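Local coordinates for protein multicopper oxidase (Pseudomonas thermotolerans, PDB 6VOW) that probably oxidises phenolic or similar substrates at one copper site and passes the electrons to a copper cluster that reduces dioxygen to water, as laccases do, at residues L211-G216 against V272-A277; G148-L153 against S170-H175. One frame throughout, in Å; residues are numbered along the deposited sequence. Where two conformers were deposited one is given.

Interaction 1. Residues L211-G216 against V272-A277; sequences LELPAG and VRVPEA
The guanidinium of Arg-273 meets Gly-216 at its edge: the carbonyl carbon of Gly-216 lies in the guanidinium plane, and NH1 donates to Gly-216 O over 2.7 Å. The bond is nearly straight (169° at the hydrogen) and runs almost along the C=O axis. Beyond this contact, Trp-305 makes a cation-pi interaction with the same group, and NH1 also bonds Gly-303 O. The bend at chi2 (70°) places CD 3.2 Å from Gly-216 O, and a further bend at chi3 turns NE. A second bond joins the backbones: Gly-216 N donates to Val-274 O at 3.0 Å, from a position 42° above the carbonyl plane. The buried Val-274 side chain points toward segment 211-216 and also touches Val-219 and Ser-295; its CB lies 3.4 Å from Pro-214 O. Its CG2 is 3.8 Å from Leu-213 CB, and the two side chains cross obliquely. Farther out, Ala-215 CB rests 3.5 Å from Pro-275 O, an oxygen that also accepts a hydrogen bond from Ser-295 OG. The contact therefore joins the ends of strands 210-214 and 267-273, which belong to different sheets of one beta sandwich. Chemically, Gly-216 serves as both donor and acceptor, and neutral carbonyls rather than a carboxylate take the bonds of NH1; the Arg-273 charge would probably polarise the Gly-216 carbonyl.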
loop_
_atom_site.group_PDB
_atom_site.type_symbol
_atom_site.label_atom_id
_atom_site.label_comp_id
_atom_site.label_asym_id
_atom_site.label_seq_id
_atom_site.Cartn_x
_atom_site.Cartn_y
_atom_site.Cartn_z
ATOM N N LEU A 211 8.303 15.292 13.662
ATOM C CA LEU A 211 8.134 14.111 14.514
ATOM C C LEU A 211 9.304 13.905 15.432
ATOM O O LEU A 211 10.454 13.806 14.981
ATOM C CB LEU A 211 7.994 12.897 13.642
ATOM C CG LEU A 211 6.888 13.232 12.624
ATOM C CD1 LEU A 211 7.134 12.338 11.431
ATOM C CD2 LEU A 211 5.467 13.097 13.211
ATOM N N GLU A 212 9.028 13.821 16.716
ATOM C CA GLU A 212 10.072 13.647 17.699
ATOM C C GLU A 212 10.466 12.168 17.794
ATOM O O GLU A 212 9.609 11.267 17.774
ATOM C CB GLU A 212 9.665 14.277 19.061
ATOM C CG GLU A 212 9.754 15.827 19.046
ATOM C CD GLU A 212 9.393 16.528 20.373
ATOM O OE1 GLU A 212 9.409 15.865 21.437
ATOM O OE2 GLU A 212 9.113 17.763 20.369
ATOM N N LEU A 213 11.777 11.930 17.840
ATOM C CA LEU A 213 12.379 10.618 17.980
ATOM C C LEU A 213 13.543 10.698 19.016
ATOM O O LEU A 213 14.239 11.723 19.058
ATOM C CB LEU A 213 12.944 10.168 16.627
ATOM C CG LEU A 213 12.020 9.932 15.469
ATOM C CD1 LEU A 213 12.833 9.671 14.252
ATOM C CD2 LEU A 213 11.128 8.722 15.753
ATOM N N PRO A 214 13.783 9.612 19.810
ATOM C CA PRO A 214 14.861 9.611 20.822
ATOM C C PRO A 214 16.287 9.467 20.276
ATOM O O PRO A 214 16.558 8.542 19.478
ATOM C CB PRO A 214 14.520 8.414 21.704
ATOM C CG PRO A 214 13.691 7.523 20.883
ATOM C CD PRO A 214 12.982 8.373 19.864
ATOM N N ALA A 215 17.181 10.357 20.728
ATOM C CA ALA A 215 18.557 10.422 20.198
ATOM C C ALA A 215 19.345 9.159 20.408
ATOM O O ALA A 215 19.181 8.482 21.359
ATOM C CB ALA A 215 19.331 11.566 20.805
ATOM N N GLY A 216 20.209 8.850 19.480
ATOM C CA GLY A 216 21.030 7.738 19.597
ATOM C C GLY A 216 20.285 6.476 19.249
ATOM O O GLY A 216 20.933 5.497 18.889
ATOM N N VAL A 272 16.182 3.993 11.139
ATOM C CA VAL A 272 16.944 5.215 11.107
ATOM C C VAL A 272 17.744 5.324 12.426
ATOM O O VAL A 272 17.177 5.196 13.517
ATOM C CB VAL A 272 15.988 6.424 10.989
ATOM C CG1 VAL A 272 16.716 7.759 11.132
ATOM C CG2 VAL A 272 15.340 6.404 9.616
ATOM N N ARG A 273 19.036 5.581 12.324
ATOM C CA ARG A 273 19.780 5.998 13.504
ATOM C C ARG A 273 19.500 7.432 13.700
ATOM O O ARG A 273 19.838 8.274 12.855
ATOM C CB ARG A 273 21.253 5.817 13.366
ATOM C CG ARG A 273 22.059 6.368 14.617
ATOM C CD ARG A 273 21.822 5.504 15.801
ATOM N NE ARG A 273 22.359 4.181 15.533
ATOM C CZ ARG A 273 22.473 3.198 16.430
ATOM N NH1 ARG A 273 22.105 3.321 17.741
ATOM N NH2 ARG A 273 22.969 2.054 15.995
ATOM N N VAL A 274 18.866 7.712 14.829
ATOM C CA VAL A 274 18.503 9.047 15.173
ATOM C C VAL A 274 19.784 9.716 15.661
ATOM O O VAL A 274 20.471 9.206 16.558
ATOM C CB VAL A 274 17.431 9.064 16.260
ATOM C CG1 VAL A 274 17.072 10.476 16.643
ATOM C CG2 VAL A 274 16.180 8.341 15.815
ATOM N N PRO A 275 20.106 10.888 15.085
ATOM C CA PRO A 275 21.326 11.518 15.443
ATOM C C PRO A 275 21.205 12.089 16.824
ATOM O O PRO A 275 20.184 11.979 17.456
ATOM C CB PRO A 275 21.492 12.612 14.378
ATOM C CG PRO A 275 20.163 12.794 13.752
ATOM C CD PRO A 275 19.231 11.797 14.337
ATOM N N GLU A 276 22.311 12.624 17.292
ATOM C CA GLU A 276 22.395 13.250 18.588
ATOM C C GLU A 276 21.323 14.289 18.743
ATOM O O GLU A 276 20.854 14.821 17.754
ATOM C CB GLU A 276 23.788 13.849 18.787
ATOM C CG GLU A 276 24.348 14.758 17.687
ATOM C CD GLU A 276 25.662 15.405 18.110
ATOM O OE1 GLU A 276 26.720 15.152 17.457
ATOM O OE2 GLU A 276 25.637 16.162 19.111
ATOM N N ALA A 277 20.918 14.531 19.990
ATOM C CA ALA A 277 19.799 15.414 20.361
ATOM C C ALA A 277 19.815 16.822 19.771
ATOM O O ALA A 277 20.887 17.361 19.436
ATOM C CB ALA A 277 19.737 15.537 21.873
#

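Interaction 2. Residues G148-L153 against S170-H175; sequences GLVGPL and SLKTWH
Gly-148 CA comes within 3.4 Å of Trp-174 CH2, approaching the indole obliquely; CH2 and CZ3 both meet CA and N of the glycine, making this the more tightly packed end. Here the chain leaves helix 141-146 through a Schellman motif, with Gly-148 at positive phi, while one face of the same indole carries Lys-172 CD, 3.6 Å above the ring plane and offset toward the rim. Lys-172 extends to Val-150, whose CG2 lies 3.8 Å from Lys-172 CE; the two side chains approach at a slant. In this one of two modelled lysine conformers NZ donates to Leu-145 O, with a weaker bond to Gly-146 O, so carbonyls of the helix end would help to stabilise its buried charge. At the other, looser end the Pro-152 ring meets a single serine oxygen, Ser-170 OG, chiefly through CG at 3.4 Å. The backbones stay apart at both ends: CA atoms of Pro-152 and Ser-170 are 7.0 Å apart, those of Gly-148 and Trp-174 8.4 Å. Side chains fill the interval, no hydrogen bond joins the segments, and no side faces solvent, since all six touching residues are buried. The two segments run nearly antiparallel (166°), and strands 151-156 and 165-174 belong to separate sheets, which fits the packing of neighbouring cupredoxin domains in a multicopper oxidase; the Val-150 side chain lies about 8 Å from the bound Cu-O-Cu linkage.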
loop_
_atom_site.group_PDB
_atom_site.type_symbol
_atom_site.label_atom_id
_atom_site.label_comp_id
_atom_site.label_asym_id
_atom_site.label_seq_id
_atom_site.Cartn_x
_atom_site.Cartn_y
_atom_site.Cartn_z
ATOM N N GLY A 148 -10.260 10.199 1.746
ATOM C CA GLY A 148 -9.727 9.922 3.052
ATOM C C GLY A 148 -9.804 8.491 3.469
ATOM O O GLY A 148 -9.265 8.199 4.484
ATOM N N LEU A 149 -10.472 7.621 2.727
ATOM C CA LEU A 149 -10.685 6.244 3.189
ATOM C C LEU A 149 -9.501 5.415 2.891
ATOM O O LEU A 149 -9.536 4.625 1.972
ATOM C CB LEU A 149 -11.979 5.614 2.619
ATOM C CG LEU A 149 -13.206 6.311 3.199
ATOM C CD1 LEU A 149 -14.367 6.110 2.249
ATOM C CD2 LEU A 149 -13.599 5.974 4.633
ATOM N N VAL A 150 -8.477 5.578 3.759
ATOM C CA VAL A 150 -7.258 4.835 3.731
ATOM C C VAL A 150 -6.690 4.756 5.127
ATOM O O VAL A 150 -6.782 5.747 5.915
ATOM C CB VAL A 150 -6.185 5.439 2.848
ATOM C CG1 VAL A 150 -6.584 5.485 1.427
ATOM C CG2 VAL A 150 -5.731 6.756 3.319
ATOM N N GLY A 151 -6.107 3.621 5.446
ATOM C CA GLY A 151 -5.483 3.504 6.785
ATOM C C GLY A 151 -4.319 2.542 6.818
ATOM O O GLY A 151 -4.236 1.656 5.975
ATOM N N PRO A 152 -3.436 2.660 7.808
ATOM C CA PRO A 152 -2.364 1.684 8.012
ATOM C C PRO A 152 -2.820 0.451 8.824
ATOM O O PRO A 152 -3.620 0.624 9.785
ATOM C CB PRO A 152 -1.295 2.490 8.817
ATOM C CG PRO A 152 -1.992 3.627 9.410
ATOM C CD PRO A 152 -3.439 3.640 8.875
ATOM N N LEU A 153 -2.336 -0.738 8.420
ATOM C CA LEU A 153 -2.422 -2.025 9.189
ATOM C C LEU A 153 -1.048 -2.586 9.482
ATOM O O LEU A 153 -0.281 -2.865 8.565
ATOM C CB LEU A 153 -3.181 -3.067 8.411
ATOM C CG LEU A 153 -3.290 -4.485 8.924
ATOM C CD1 LEU A 153 -3.817 -4.474 10.326
ATOM C CD2 LEU A 153 -4.151 -5.321 8.005
ATOM N N SER A 170 2.068 7.838 7.484
ATOM C CA SER A 170 1.107 7.588 6.402
ATOM C C SER A 170 1.087 8.811 5.504
ATOM O O SER A 170 0.688 9.885 5.925
ATOM C CB SER A 170 -0.293 7.323 6.971
ATOM O OG SER A 170 -0.368 6.054 7.627
ATOM N N LEU A 171 1.583 8.624 4.290
ATOM C CA LEU A 171 1.643 9.681 3.300
ATOM C C LEU A 171 0.385 9.756 2.485
ATOM O O LEU A 171 -0.086 8.768 1.986
ATOM C CB LEU A 171 2.744 9.356 2.318
ATOM C CG LEU A 171 4.118 9.375 2.999
ATOM C CD1 LEU A 171 5.162 8.703 2.126
ATOM C CD2 LEU A 171 4.459 10.817 3.196
ATOM N N LYS A 172 -0.103 10.971 2.303
ATOM C CA LYS A 172 -1.228 11.202 1.433
ATOM C C LYS A 172 -1.150 12.596 0.821
ATOM O O LYS A 172 -0.907 13.618 1.527
ATOM C CB LYS A 172 -2.560 10.990 2.177
ATOM C CG LYS A 172 -3.725 10.897 1.214
ATOM C CD LYS A 172 -5.003 10.559 1.906
ATOM C CE LYS A 172 -5.826 9.708 0.955
ATOM N NZ LYS A 172 -6.374 10.485 -0.174
ATOM N N THR A 173 -1.348 12.628 -0.500
ATOM C CA THR A 173 -1.314 13.876 -1.282
ATOM C C THR A 173 -2.757 14.148 -1.714
ATOM O O THR A 173 -3.284 13.521 -2.642
ATOM C CB THR A 173 -0.304 13.727 -2.442
ATOM O OG1 THR A 173 0.958 13.709 -1.826
ATOM C CG2 THR A 173 -0.347 14.906 -3.507
ATOM N N TRP A 174 -3.373 15.052 -0.954
ATOM C CA TRP A 174 -4.766 15.317 -1.022
ATOM C C TRP A 174 -5.092 16.229 -2.164
ATOM O O TRP A 174 -4.522 17.322 -2.274
ATOM C CB TRP A 174 -5.191 16.037 0.230
ATOM C CG TRP A 174 -5.199 15.207 1.460
ATOM C CD1 TRP A 174 -4.175 15.050 2.373
ATOM C CD2 TRP A 174 -6.299 14.479 1.965
ATOM N NE1 TRP A 174 -4.581 14.251 3.379
ATOM C CE2 TRP A 174 -5.889 13.885 3.159
ATOM C CE3 TRP A 174 -7.605 14.240 1.501
ATOM C CZ2 TRP A 174 -6.736 13.103 3.927
ATOM C CZ3 TRP A 174 -8.429 13.435 2.257
ATOM C CH2 TRP A 174 -7.996 12.866 3.459
ATOM N N HIS A 175 -6.103 15.824 -2.918
ATOM C CA HIS A 175 -6.683 16.607 -3.983
ATOM C C HIS A 175 -7.608 17.626 -3.372
ATOM O O HIS A 175 -8.787 17.519 -3.477
ATOM C CB HIS A 175 -7.552 15.739 -4.877
ATOM C CG HIS A 175 -6.871 14.567 -5.466
ATOM N ND1 HIS A 175 -6.452 13.485 -4.731
ATOM C CD2 HIS A 175 -6.599 14.269 -6.746
ATOM C CE1 HIS A 175 -5.874 12.606 -5.531
ATOM N NE2 HIS A 175 -5.937 13.062 -6.751
#

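Overall arrangement
From the N terminus, interaction 2 comes first: strand 151-156 leaves one four-stranded sheet, and after a short connection the chain returns as strand 165-174, closing a loop of 16 intervening residues. Interaction 1 opens only later, with 55 residues between its segments, most of them in strands and none in a helix. The two contacts are in series, neither nested nor crossed. The centres of interactions 1 and 2 are about 25 Å apart; the nearest atoms of interactions 1 and 2 are about 8 Å apart, without touching. Both reach the same six-stranded sheet, which holds 165-174 and 267-273: interaction 2 ties it to the preceding sheet, interaction 1 to the sheet containing 210-214.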